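Local coordinates for protein tartronic semialdehyde reductase (Salmonella typhimurium, PDB 1YB4) that catalyses the reversible NAD(P)H-dependent reduction of tartronate semialdehyde (2-hydroxy-3-oxopropanoate) to (R)-glycerate, at residues M14-A19 / P36-L41; P70-V75 / D94-S99; D116-P121 / P150-L155; N175-A180 / L254-T259; F266-A271 / V283-L288. All blocks are in the same frame, centred on the assembly; numbering follows the deposited sequence.

Interactions 1, 2 and 3 all lie in the Rossmann-type nucleotide-binding domain, and interactions 4 and 5 in the helical domain that follows. The first three touch one another: Met18 CE packs on Met95 SE at 3.6 Å between interactions 1 and 2, and Asp94 O lies 2.7 Å from Ala120 N, a probable hydrogen bond between interactions 2 and 3. Interactions 4 and 5 share helix 257-271, with centres about 17 Å apart, and both reach the third subunit. Three contacts come near Lys172, the predicted active-site residue: the side chains of Ser96, Ala120 and Ile177 are about 8, 9 and 10 Å from its side chain. Interactions 1 and 5 lie away from it.

Interaction 1 of 5, residues M14-A19 / P36-L41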
# COMPACT_ATOMS: atom_id res chain seq x y z
N MSE A 14 -33.56 2.23 6.11
CA MSE A 14 -33.88 1.12 5.23
C MSE A 14 -34.92 0.16 5.79
O MSE A 14 -35.76 -0.35 5.06
CB MSE A 14 -32.61 0.36 4.88
CG MSE A 14 -31.49 1.26 4.40
SE MSE A 14 -30.74 0.60 2.77
CE MSE A 14 -30.37 -1.22 3.30
N GLY A 15 -34.85 -0.10 7.10
CA GLY A 15 -35.81 -1.00 7.72
C GLY A 15 -37.24 -0.52 7.52
O GLY A 15 -38.14 -1.32 7.28
N SER A 16 -37.45 0.79 7.59
CA SER A 16 -38.77 1.37 7.43
C SER A 16 -39.40 1.14 6.06
O SER A 16 -40.50 0.62 5.97
CB SER A 16 -38.72 2.88 7.73
OG SER A 16 -40.02 3.44 7.68
N PRO A 17 -38.72 1.53 4.97
CA PRO A 17 -39.36 1.29 3.67
C PRO A 17 -39.51 -0.19 3.37
O PRO A 17 -40.34 -0.57 2.55
CB PRO A 17 -38.43 2.00 2.68
CG PRO A 17 -37.11 1.85 3.31
CD PRO A 17 -37.39 2.14 4.78
N MSE A 18 -38.72 -1.02 4.04
CA MSE A 18 -38.81 -2.46 3.82
C MSE A 18 -40.08 -2.98 4.49
O MSE A 18 -40.84 -3.75 3.89
CB MSE A 18 -37.57 -3.17 4.39
CG MSE A 18 -36.34 -2.94 3.51
SE MSE A 18 -34.62 -3.33 4.32
CE MSE A 18 -34.56 -5.25 3.97
N ALA A 19 -40.30 -2.53 5.73
CA ALA A 19 -41.49 -2.91 6.48
C ALA A 19 -42.71 -2.43 5.69
O ALA A 19 -43.68 -3.18 5.50
CB ALA A 19 -41.46 -2.28 7.88
N PRO A 36 -39.46 6.96 16.08
CA PRO A 36 -40.90 6.99 15.86
C PRO A 36 -41.26 6.25 14.59
O PRO A 36 -40.72 6.55 13.52
CB PRO A 36 -41.19 8.48 15.76
CG PRO A 36 -39.96 8.99 15.07
CD PRO A 36 -38.86 8.29 15.83
N VAL A 37 -42.17 5.29 14.69
CA VAL A 37 -42.60 4.54 13.53
C VAL A 37 -43.27 5.47 12.53
O VAL A 37 -44.18 6.22 12.87
CB VAL A 37 -43.60 3.44 13.91
CG1 VAL A 37 -44.07 2.72 12.67
CG2 VAL A 37 -42.96 2.47 14.87
N ALA A 38 -42.80 5.43 11.29
CA ALA A 38 -43.36 6.27 10.24
C ALA A 38 -44.87 6.02 10.21
O ALA A 38 -45.33 4.88 10.38
CB ALA A 38 -42.74 5.91 8.90
N ASP A 39 -45.64 7.08 10.01
CA ASP A 39 -47.09 6.94 9.97
C ASP A 39 -47.54 5.94 8.90
O ASP A 39 -48.38 5.07 9.16
CB ASP A 39 -47.73 8.30 9.67
CG ASP A 39 -48.56 8.27 8.39
OD1 ASP A 39 -49.73 7.82 8.45
OD2 ASP A 39 -48.03 8.67 7.33
N GLU A 40 -46.96 6.05 7.70
CA GLU A 40 -47.32 5.20 6.58
C GLU A 40 -47.50 3.72 6.91
O GLU A 40 -48.49 3.12 6.49
CB GLU A 40 -46.30 5.35 5.45
CG GLU A 40 -46.74 4.67 4.15
CD GLU A 40 -45.88 5.06 2.96
OE1 GLU A 40 -46.16 4.57 1.84
OE2 GLU A 40 -44.93 5.86 3.14
N LEU A 41 -46.57 3.13 7.66
CA LEU A 41 -46.71 1.72 7.99
C LEU A 41 -47.62 1.52 9.20
O LEU A 41 -48.19 0.45 9.38
CB LEU A 41 -45.35 1.04 8.25
CG LEU A 41 -44.55 1.29 9.53
CD1 LEU A 41 -43.48 0.21 9.68
CD2 LEU A 41 -43.92 2.66 9.47
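At the first helix of the Rossmann-type domain, Ser16 and Ala19 face Ala38 and Leu41, which belong to the loop and short helix 39-42 that follow strand 28-31. Gly15 is probably the last glycine of the dinucleotide-binding GxGxxG signature, so the contact starts one residue beyond it. The main apolar touch is methyl to methyl, Ala19 CB against Leu41 CD1 at 3.7 Å. Leu41 reaches it with CG lodged between its backbone N and carbonyl carbon (chi1 74°), which swings the branched end towards helix 15-24. Alanine suits position 19 because its small methyl lets the leucine come close to the helix surface, while Phe8 of strand 5-8 lies against the same residue. One turn earlier, Ser16 OG rests 3.9 Å from Ala38 CB. Ala38 occupies the N-cap position of helix 39-42 and contributes only a methyl here. Beside the contact, Glu40 makes a salt bridge with Arg24 further along helix 15-24, and Leu41 also touches Ile20. No hydrogen bond joins the two segments, so what holds them here is one methyl pair, Ala19 on Leu41, with the serine hydroxyl resting beside the Ala38 methyl, a van der Waals contact without directional bonding.

Interaction 2 of 5, residues P70-V75 / D94-S99; sequences PQVEDV and DMSSIS
Val72 meets Asp94, Ser96 and Ile98 with its two methyl branches, and all four residues are buried. The tight part lies around these branches. CG1 stands 3.5 Å from Asp94 OD2 and 3.7 Å from Ile98 CD1, while CG2 lies 3.5 Å from Ser96 OG and 3.6 Å from Asp94 OD1. Valine and aspartate approach from opposite directions, so the forked apolar end confronts the carboxylate, CG1 near OD2 and CG2 near both oxygens. With CG1 anti to the backbone N (chi1 155°), the valine spreads one methyl towards Ile98 and the other towards Ser96. Phe106 of helix 100-111 lies on both Val72 and Ile98, extending the apolar side. The outer side of helix 69-77 is different: Pro70 and Asp74 are exposed and Gln71 and Glu73 partly so. Proline fits the first turn of a helix, where its nitrogen needs no N-H, and polar side chains suit the outer face. On the loop, Ser97 points away from the helix and bonds Lys172 NZ, the predicted active-site amine. The carboxylate of Asp94 is turned back upon its own loop, where Ser96 N gives OD1 a weak bond of 3.3 Å at 160°, and Ser96 OG is also bonded to Val66 O. A buried carboxylate facing methyl groups loses solvation, which could raise its pKa, and the serine contacts would partly make up for that loss.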
# COMPACT_ATOMS: atom_id res chain seq x y z
N PRO A 70 -22.95 -5.62 17.08
CA PRO A 70 -23.38 -5.67 18.48
C PRO A 70 -24.87 -5.44 18.73
O PRO A 70 -25.46 -6.08 19.61
CB PRO A 70 -22.50 -4.62 19.14
CG PRO A 70 -21.22 -4.78 18.38
CD PRO A 70 -21.74 -4.81 16.95
N GLN A 71 -25.48 -4.53 17.96
CA GLN A 71 -26.92 -4.25 18.09
C GLN A 71 -27.76 -5.42 17.59
O GLN A 71 -28.92 -5.57 17.98
CB GLN A 71 -27.31 -3.02 17.29
CG GLN A 71 -26.93 -1.71 17.92
CD GLN A 71 -27.42 -0.55 17.09
OE1 GLN A 71 -28.63 -0.36 16.93
NE2 GLN A 71 -26.49 0.22 16.55
N VAL A 72 -27.19 -6.23 16.71
CA VAL A 72 -27.90 -7.41 16.22
C VAL A 72 -27.79 -8.47 17.31
O VAL A 72 -28.68 -9.31 17.46
CB VAL A 72 -27.29 -7.96 14.91
CG1 VAL A 72 -27.60 -9.45 14.76
CG2 VAL A 72 -27.86 -7.23 13.73
N GLU A 73 -26.71 -8.44 18.08
CA GLU A 73 -26.52 -9.42 19.14
C GLU A 73 -27.46 -9.16 20.32
O GLU A 73 -27.97 -10.09 20.93
CB GLU A 73 -25.08 -9.41 19.63
CG GLU A 73 -24.77 -10.57 20.57
CD GLU A 73 -23.38 -10.48 21.18
OE1 GLU A 73 -22.40 -10.34 20.41
OE2 GLU A 73 -23.28 -10.57 22.42
N ASP A 74 -27.68 -7.88 20.61
CA ASP A 74 -28.55 -7.51 21.71
C ASP A 74 -30.00 -7.79 21.35
O ASP A 74 -30.79 -8.22 22.18
CB ASP A 74 -28.36 -6.02 22.04
CG ASP A 74 -28.97 -5.64 23.37
OD1 ASP A 74 -29.04 -4.42 23.66
OD2 ASP A 74 -29.38 -6.54 24.14
N VAL A 75 -30.36 -7.54 20.09
CA VAL A 75 -31.73 -7.82 19.67
C VAL A 75 -31.96 -9.30 19.84
O VAL A 75 -33.04 -9.74 20.25
CB VAL A 75 -31.95 -7.45 18.19
CG1 VAL A 75 -33.23 -8.12 17.68
CG2 VAL A 75 -32.07 -5.95 18.05
N ASP A 94 -31.83 -12.00 9.66
CA ASP A 94 -31.09 -10.77 9.86
C ASP A 94 -30.68 -10.27 8.50
O ASP A 94 -30.01 -10.97 7.73
CB ASP A 94 -29.85 -11.01 10.72
CG ASP A 94 -29.12 -9.74 11.04
OD1 ASP A 94 -29.79 -8.68 11.11
OD2 ASP A 94 -27.88 -9.79 11.24
N MSE A 95 -31.09 -9.05 8.20
CA MSE A 95 -30.78 -8.45 6.93
C MSE A 95 -29.77 -7.32 7.06
O MSE A 95 -29.50 -6.60 6.10
CB MSE A 95 -32.06 -8.00 6.25
CG MSE A 95 -32.95 -9.19 5.91
SE MSE A 95 -34.52 -8.77 4.86
CE MSE A 95 -33.74 -8.79 3.08
N SER A 96 -29.21 -7.19 8.27
CA SER A 96 -28.20 -6.18 8.55
C SER A 96 -26.89 -6.66 7.94
O SER A 96 -26.74 -7.84 7.63
CB SER A 96 -27.97 -6.04 10.06
OG SER A 96 -29.16 -5.90 10.80
N SER A 97 -25.95 -5.75 7.77
CA SER A 97 -24.63 -6.12 7.26
C SER A 97 -23.73 -6.10 8.49
O SER A 97 -23.32 -5.03 8.96
CB SER A 97 -24.11 -5.13 6.22
OG SER A 97 -24.85 -5.23 5.02
N ILE A 98 -23.46 -7.28 9.03
CA ILE A 98 -22.63 -7.38 10.21
C ILE A 98 -21.50 -8.37 9.97
O ILE A 98 -21.27 -8.81 8.84
CB ILE A 98 -23.45 -7.84 11.45
CG1 ILE A 98 -23.79 -9.32 11.34
CG2 ILE A 98 -24.74 -7.04 11.52
CD1 ILE A 98 -24.65 -9.84 12.50
N SER A 99 -20.82 -8.73 11.05
CA SER A 99 -19.69 -9.63 10.99
C SER A 99 -20.01 -11.06 10.61
O SER A 99 -20.85 -11.70 11.23
CB SER A 99 -18.95 -9.63 12.32
OG SER A 99 -18.08 -10.73 12.40

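Interaction 3 of 5, residues D116-P121 / P150-L155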
# COMPACT_ATOMS: atom_id res chain seq x y z
N ASP A 116 -34.90 -21.33 13.07
CA ASP A 116 -34.05 -21.28 11.88
C ASP A 116 -33.51 -19.86 11.76
O ASP A 116 -34.11 -18.90 12.26
CB ASP A 116 -34.85 -21.66 10.64
CG ASP A 116 -35.17 -23.14 10.58
OD1 ASP A 116 -34.23 -23.96 10.70
OD2 ASP A 116 -36.35 -23.49 10.40
N TYR A 117 -32.36 -19.72 11.10
CA TYR A 117 -31.69 -18.44 10.93
C TYR A 117 -31.21 -18.25 9.50
O TYR A 117 -30.59 -19.14 8.92
CB TYR A 117 -30.49 -18.36 11.87
CG TYR A 117 -29.81 -17.01 11.99
CD1 TYR A 117 -29.89 -16.27 13.17
CD2 TYR A 117 -29.08 -16.47 10.93
CE1 TYR A 117 -29.26 -15.03 13.31
CE2 TYR A 117 -28.44 -15.23 11.05
CZ TYR A 117 -28.54 -14.52 12.24
OH TYR A 117 -27.91 -13.31 12.38
N LEU A 118 -31.53 -17.10 8.94
CA LEU A 118 -31.07 -16.77 7.60
C LEU A 118 -30.36 -15.44 7.74
O LEU A 118 -30.93 -14.50 8.28
CB LEU A 118 -32.23 -16.58 6.62
CG LEU A 118 -33.10 -17.71 6.08
CD1 LEU A 118 -33.98 -17.15 4.96
CD2 LEU A 118 -32.24 -18.87 5.57
N ASP A 119 -29.10 -15.37 7.30
CA ASP A 119 -28.42 -14.08 7.34
C ASP A 119 -28.53 -13.66 5.89
O ASP A 119 -28.03 -14.33 4.99
CB ASP A 119 -26.95 -14.20 7.78
CG ASP A 119 -26.17 -15.26 7.02
OD1 ASP A 119 -26.41 -16.46 7.23
OD2 ASP A 119 -25.29 -14.88 6.22
N ALA A 120 -29.24 -12.57 5.65
CA ALA A 120 -29.42 -12.11 4.29
C ALA A 120 -29.11 -10.61 4.14
O ALA A 120 -30.02 -9.79 3.95
CB ALA A 120 -30.84 -12.41 3.83
N PRO A 121 -27.82 -10.25 4.26
CA PRO A 121 -27.44 -8.84 4.12
C PRO A 121 -27.99 -8.33 2.79
O PRO A 121 -28.24 -9.11 1.86
CB PRO A 121 -25.91 -8.89 4.13
CG PRO A 121 -25.58 -10.33 3.75
CD PRO A 121 -26.64 -11.10 4.47
N PRO A 150 -40.78 -15.86 -0.77
CA PRO A 150 -41.88 -14.99 -1.25
C PRO A 150 -41.81 -13.57 -0.67
O PRO A 150 -42.24 -12.60 -1.30
CB PRO A 150 -43.13 -15.73 -0.79
CG PRO A 150 -42.69 -17.16 -0.84
CD PRO A 150 -41.31 -17.12 -0.23
N LEU A 151 -41.27 -13.47 0.55
CA LEU A 151 -41.12 -12.18 1.20
C LEU A 151 -39.92 -11.46 0.60
O LEU A 151 -39.98 -10.27 0.31
CB LEU A 151 -40.93 -12.37 2.70
CG LEU A 151 -41.95 -13.30 3.35
CD1 LEU A 151 -41.69 -13.32 4.85
CD2 LEU A 151 -43.37 -12.83 3.05
N PHE A 152 -38.81 -12.18 0.43
CA PHE A 152 -37.64 -11.55 -0.17
C PHE A 152 -38.05 -10.98 -1.53
O PHE A 152 -37.60 -9.89 -1.92
CB PHE A 152 -36.51 -12.57 -0.38
CG PHE A 152 -35.78 -12.96 0.87
CD1 PHE A 152 -35.51 -12.02 1.87
CD2 PHE A 152 -35.31 -14.26 1.04
CE1 PHE A 152 -34.78 -12.37 3.02
CE2 PHE A 152 -34.56 -14.61 2.18
CZ PHE A 152 -34.30 -13.67 3.17
N ASP A 153 -38.93 -11.71 -2.24
CA ASP A 153 -39.40 -11.30 -3.57
C ASP A 153 -40.06 -9.94 -3.56
O ASP A 153 -40.05 -9.23 -4.55
CB ASP A 153 -40.40 -12.31 -4.14
CG ASP A 153 -39.72 -13.49 -4.83
OD1 ASP A 153 -40.39 -14.51 -5.08
OD2 ASP A 153 -38.52 -13.39 -5.14
N ILE A 154 -40.66 -9.59 -2.42
CA ILE A 154 -41.31 -8.30 -2.28
C ILE A 154 -40.26 -7.24 -1.98
O ILE A 154 -40.38 -6.10 -2.41
CB ILE A 154 -42.30 -8.31 -1.11
CG1 ILE A 154 -43.36 -9.38 -1.35
CG2 ILE A 154 -42.94 -6.95 -0.95
CD1 ILE A 154 -44.23 -9.61 -0.15
N LEU A 155 -39.21 -7.63 -1.26
CA LEU A 155 -38.15 -6.71 -0.87
C LEU A 155 -37.07 -6.40 -1.91
O LEU A 155 -36.44 -5.35 -1.83
CB LEU A 155 -37.48 -7.22 0.41
CG LEU A 155 -38.39 -7.43 1.62
CD1 LEU A 155 -37.61 -8.08 2.76
CD2 LEU A 155 -38.96 -6.11 2.06
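Phe152 reaches from helix 142-155 to Leu118 and Ala120 on strand 115-123, and its length is what lets it bridge helix and strand: even the nearest CA atoms, those of Ala120 and Phe152, are 9.4 Å apart. Starting at CB, the side chain leaves the helix with CG anti to the carbonyl carbon (chi1 -75°), and CB, CG and the two delta carbons span the gap before the far end of the ring arrives at the strand. There each atom finds a methyl. CE2 touches Leu118 CD1 at 3.8 Å, and CE1 lies 4.0 Å from Ala120 CB. The tip, CZ, meets both partners, with Ala120 CB at 3.7 Å and Leu118 CD1 at 3.9 Å. The two methyls approach the ring obliquely.

Leu118 and Ala120 are two residues apart and so project from the same side of the chain; the leucine brings a branched end to the ring and the alanine a short methyl beside CZ, which lets the aromatic tip settle close to the backbone. Between them, Asp119 points the other way and accepts bonds from the backbone N of Gly166 and Gln169, near the start of helix 167-195, while Tyr117 packs on helix 100-111. Val138 of the antiparallel strand 134-139 adds to the apolar surroundings of Leu118, Ala120 and Phe152. Aromatic and aliphatic groups thus seal one helical layer against one face of the sheet, with helix 100-111 on the other, as in the three-layer alpha/beta/alpha sandwich of a Rossmann-type domain.

Interaction 4 of 5, residues N175-A180 / L254-T259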
# COMPACT_ATOMS: atom_id res chain seq x y z
N ASN A 175 -18.65 -8.22 -1.87
CA ASN A 175 -19.24 -7.25 -2.79
C ASN A 175 -18.63 -5.87 -2.52
O ASN A 175 -18.12 -5.20 -3.44
CB ASN A 175 -20.77 -7.22 -2.60
CG ASN A 175 -21.49 -6.36 -3.65
OD1 ASN A 175 -21.62 -5.14 -3.52
ND2 ASN A 175 -21.96 -7.01 -4.72
N GLN A 176 -18.65 -5.45 -1.26
CA GLN A 176 -18.12 -4.14 -0.89
C GLN A 176 -16.64 -3.95 -1.13
O GLN A 176 -16.19 -2.84 -1.41
CB GLN A 176 -18.49 -3.84 0.56
CG GLN A 176 -19.99 -3.77 0.77
CD GLN A 176 -20.67 -2.87 -0.26
OE1 GLN A 176 -21.18 -3.34 -1.29
NE2 GLN A 176 -20.66 -1.58 -0.00
N ILE A 177 -15.86 -5.03 -1.05
CA ILE A 177 -14.43 -4.92 -1.32
C ILE A 177 -14.21 -4.59 -2.80
O ILE A 177 -13.47 -3.67 -3.14
CB ILE A 177 -13.67 -6.24 -1.02
CG1 ILE A 177 -13.53 -6.44 0.49
CG2 ILE A 177 -12.31 -6.21 -1.66
CD1 ILE A 177 -12.94 -7.79 0.85
N ILE A 178 -14.85 -5.35 -3.68
CA ILE A 178 -14.70 -5.15 -5.11
C ILE A 178 -15.26 -3.82 -5.56
O ILE A 178 -14.67 -3.18 -6.42
CB ILE A 178 -15.37 -6.30 -5.89
CG1 ILE A 178 -14.49 -7.55 -5.79
CG2 ILE A 178 -15.65 -5.88 -7.34
CD1 ILE A 178 -14.96 -8.75 -6.59
N VAL A 179 -16.37 -3.38 -4.99
CA VAL A 179 -16.91 -2.10 -5.41
C VAL A 179 -15.91 -1.01 -5.08
O VAL A 179 -15.69 -0.10 -5.88
CB VAL A 179 -18.26 -1.79 -4.73
CG1 VAL A 179 -18.80 -0.43 -5.20
CG2 VAL A 179 -19.24 -2.89 -5.06
N ALA A 180 -15.29 -1.13 -3.91
CA ALA A 180 -14.30 -0.15 -3.47
C ALA A 180 -13.04 -0.21 -4.34
O ALA A 180 -12.60 0.81 -4.89
CB ALA A 180 -13.93 -0.40 -2.00
N LEU A 254 -6.05 -12.42 6.95
CA LEU A 254 -5.93 -12.20 5.49
C LEU A 254 -5.21 -10.89 5.25
O LEU A 254 -5.45 -9.90 5.94
CB LEU A 254 -7.31 -12.10 4.83
CG LEU A 254 -8.19 -13.34 4.72
CD1 LEU A 254 -9.64 -12.93 4.50
CD2 LEU A 254 -7.69 -14.20 3.58
N ASN A 255 -4.32 -10.87 4.26
CA ASN A 255 -3.58 -9.66 3.90
C ASN A 255 -4.36 -9.04 2.74
O ASN A 255 -4.22 -9.48 1.60
CB ASN A 255 -2.16 -10.01 3.43
CG ASN A 255 -1.29 -8.77 3.16
OD1 ASN A 255 -1.77 -7.72 2.71
ND2 ASN A 255 0.01 -8.91 3.40
N LEU A 256 -5.18 -8.03 3.02
CA LEU A 256 -5.96 -7.35 1.97
C LEU A 256 -5.31 -6.00 1.83
O LEU A 256 -5.78 -4.99 2.39
CB LEU A 256 -7.42 -7.20 2.38
CG LEU A 256 -8.16 -8.50 2.70
CD1 LEU A 256 -9.59 -8.19 3.11
CD2 LEU A 256 -8.14 -9.42 1.47
N PRO A 257 -4.22 -5.94 1.05
CA PRO A 257 -3.51 -4.68 0.87
C PRO A 257 -4.28 -3.56 0.20
O PRO A 257 -4.32 -2.45 0.72
CB PRO A 257 -2.26 -5.10 0.10
CG PRO A 257 -2.76 -6.26 -0.72
CD PRO A 257 -3.64 -7.01 0.23
N ASN A 258 -4.92 -3.81 -0.94
CA ASN A 258 -5.63 -2.70 -1.57
C ASN A 258 -6.92 -2.31 -0.83
O ASN A 258 -7.35 -1.17 -0.88
CB ASN A 258 -5.86 -2.98 -3.06
CG ASN A 258 -4.57 -2.85 -3.88
OD1 ASN A 258 -3.56 -2.31 -3.38
ND2 ASN A 258 -4.59 -3.31 -5.12
N THR A 259 -7.54 -3.24 -0.12
CA THR A 259 -8.73 -2.88 0.64
C THR A 259 -8.21 -1.98 1.78
O THR A 259 -8.81 -0.95 2.09
CB THR A 259 -9.43 -4.14 1.23
OG1 THR A 259 -9.82 -5.02 0.16
CG2 THR A 259 -10.68 -3.75 2.02
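Ile177, on the long helix 167-195, receives the approach of helix 257-271 through Leu256 and Thr259. Along the second segment, Leu254 comes first and turns its carbonyl to Asn267 ND2 of the third subunit. Leu256 then points at the long helix and brings CD1 to 4.1 Å from Ile177 CD1, the two side chains crossing at about a right angle. It stands at the N-cap position, and its N is bonded to Glu264 of the third subunit. Pro257 opens the helix, where its lack of an N-H costs nothing because a first-turn nitrogen has no earlier carbonyl to bond. At Thr259 the contact is closest: OG1 lies 3.3 Å from Ile177 CG2 and 4.0 Å from its CG1. Ile177 carries CG2 anti to its backbone N and CG1 beside that N (chi1 -74°), which sends one branch to the threonine and the long branch to the leucine. Thr259 OG1 and Asn258 N both bond Glu188 of the second subunit, so the hydroxyl beside the isoleucine methyl is satisfied. No hydrogen bond joins the two segments; a leucine methyl and a threonine hydroxyl pack against one isoleucine, and the negative carboxylate at a helix start would probably be favoured by the helix dipole.

Interaction 5 of 5, residues F266-A271 / V283-L288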
# COMPACT_ATOMS: atom_id res chain seq x y z
N PHE A 266 -10.33 6.67 1.71
CA PHE A 266 -11.63 7.18 2.14
C PHE A 266 -11.42 8.14 3.30
O PHE A 266 -12.21 9.05 3.51
CB PHE A 266 -12.58 6.05 2.59
CG PHE A 266 -13.30 5.36 1.45
CD1 PHE A 266 -13.64 6.07 0.30
CD2 PHE A 266 -13.65 4.02 1.54
CE1 PHE A 266 -14.32 5.44 -0.73
CE2 PHE A 266 -14.33 3.38 0.51
CZ PHE A 266 -14.67 4.09 -0.63
N ASN A 267 -10.36 7.91 4.07
CA ASN A 267 -10.04 8.76 5.20
C ASN A 267 -9.64 10.12 4.66
O ASN A 267 -9.91 11.15 5.28
CB ASN A 267 -8.91 8.18 6.05
CG ASN A 267 -9.37 7.08 6.98
OD1 ASN A 267 -10.55 6.96 7.27
ND2 ASN A 267 -8.43 6.28 7.47
N THR A 268 -8.98 10.13 3.50
CA THR A 268 -8.57 11.38 2.88
C THR A 268 -9.83 12.10 2.38
O THR A 268 -9.93 13.32 2.49
CB THR A 268 -7.55 11.12 1.73
OG1 THR A 268 -6.30 10.72 2.31
CG2 THR A 268 -7.31 12.37 0.89
N CYS A 269 -10.81 11.36 1.87
CA CYS A 269 -12.04 11.99 1.41
C CYS A 269 -12.75 12.65 2.61
O CYS A 269 -13.06 13.85 2.59
CB CYS A 269 -12.97 10.97 0.75
SG CYS A 269 -12.35 10.20 -0.79
N ALA A 270 -13.00 11.87 3.67
CA ALA A 270 -13.66 12.40 4.86
C ALA A 270 -12.91 13.62 5.34
O ALA A 270 -13.51 14.60 5.75
CB ALA A 270 -13.71 11.35 5.96
N ALA A 271 -11.59 13.58 5.27
CA ALA A 271 -10.77 14.69 5.71
C ALA A 271 -10.97 15.92 4.84
O ALA A 271 -10.62 17.03 5.23
CB ALA A 271 -9.30 14.30 5.67
N VAL A 283 -12.60 9.45 -6.38
CA VAL A 283 -11.69 10.06 -7.34
C VAL A 283 -11.03 11.32 -6.84
O VAL A 283 -9.89 11.64 -7.20
CB VAL A 283 -12.41 10.35 -8.69
CG1 VAL A 283 -13.55 11.33 -8.47
CG2 VAL A 283 -11.42 10.87 -9.73
N GLN A 284 -11.73 12.05 -5.98
CA GLN A 284 -11.19 13.29 -5.45
C GLN A 284 -9.91 13.06 -4.64
O GLN A 284 -9.03 13.92 -4.61
CB GLN A 284 -12.23 14.00 -4.58
CG GLN A 284 -13.47 14.42 -5.37
CD GLN A 284 -14.36 15.36 -4.58
OE1 GLN A 284 -14.98 14.97 -3.59
NE2 GLN A 284 -14.44 16.61 -5.03
N ALA A 285 -9.80 11.90 -4.01
CA ALA A 285 -8.62 11.60 -3.21
C ALA A 285 -7.39 11.53 -4.09
O ALA A 285 -6.35 12.07 -3.73
CB ALA A 285 -8.79 10.31 -2.46
N LEU A 286 -7.51 10.88 -5.24
CA LEU A 286 -6.37 10.80 -6.13
C LEU A 286 -6.12 12.12 -6.86
O LEU A 286 -4.99 12.44 -7.22
CB LEU A 286 -6.55 9.65 -7.12
CG LEU A 286 -6.46 8.35 -6.31
CD1 LEU A 286 -7.83 7.97 -5.82
CD2 LEU A 286 -5.91 7.28 -7.14
N GLU A 287 -7.18 12.90 -7.07
CA GLU A 287 -7.01 14.19 -7.72
C GLU A 287 -6.17 15.04 -6.77
O GLU A 287 -5.24 15.72 -7.19
CB GLU A 287 -8.36 14.87 -8.00
CG GLU A 287 -9.17 14.18 -9.08
CD GLU A 287 -10.56 14.76 -9.23
OE1 GLU A 287 -11.18 15.07 -8.19
OE2 GLU A 287 -11.05 14.90 -10.37
N LEU A 288 -6.48 14.97 -5.48
CA LEU A 288 -5.76 15.73 -4.46
C LEU A 288 -4.28 15.33 -4.43
O LEU A 288 -3.38 16.18 -4.40
CB LEU A 288 -6.39 15.49 -3.09
CG LEU A 288 -5.79 16.21 -1.88
CD1 LEU A 288 -5.91 17.70 -2.08
CD2 LEU A 288 -6.52 15.81 -0.61
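Thr268 OG1 is gripped twice from outside the chain, accepting from Asn255 ND2 of the third subunit and giving its proton to Met289 O of the fourth. The same residue uses its methyl within the chain. With OG1 anti to the carbonyl carbon (chi1 -72°) and CG2 anti to the backbone N, the hydroxyl and methyl part company: CG2 reaches Leu288 CD2 at 3.8 Å and lies 4.2 Å from Ala285 CB. A threonine suits this place because one short side chain supplies both a polar and an apolar end. Next to it, Cys269 SG packs on Ala285 CB at 3.9 Å.

These residues join two helices of the all-helical second domain, 257-271 and 283-290, linked by a loop of about ten residues. The axes of the two short segments pass 8.6 Å apart at an angle of 85°, close to perpendicular, so they touch over a small area instead of along their lengths. Where they come together the residues are small: the CA atoms of Cys269 and Ala285 are only 5.8 Å apart, a distance that the alanine methyl and the slim thiol can accommodate. Leu288, one turn beyond Ala285, extends its CG anti to the backbone N (chi1 -179°), carrying the branched end across obliquely to the threonine methyl. It also packs against Leu288 of the fourth subunit. The far side of helix 283-290 lies on helix 167-195 through Val283.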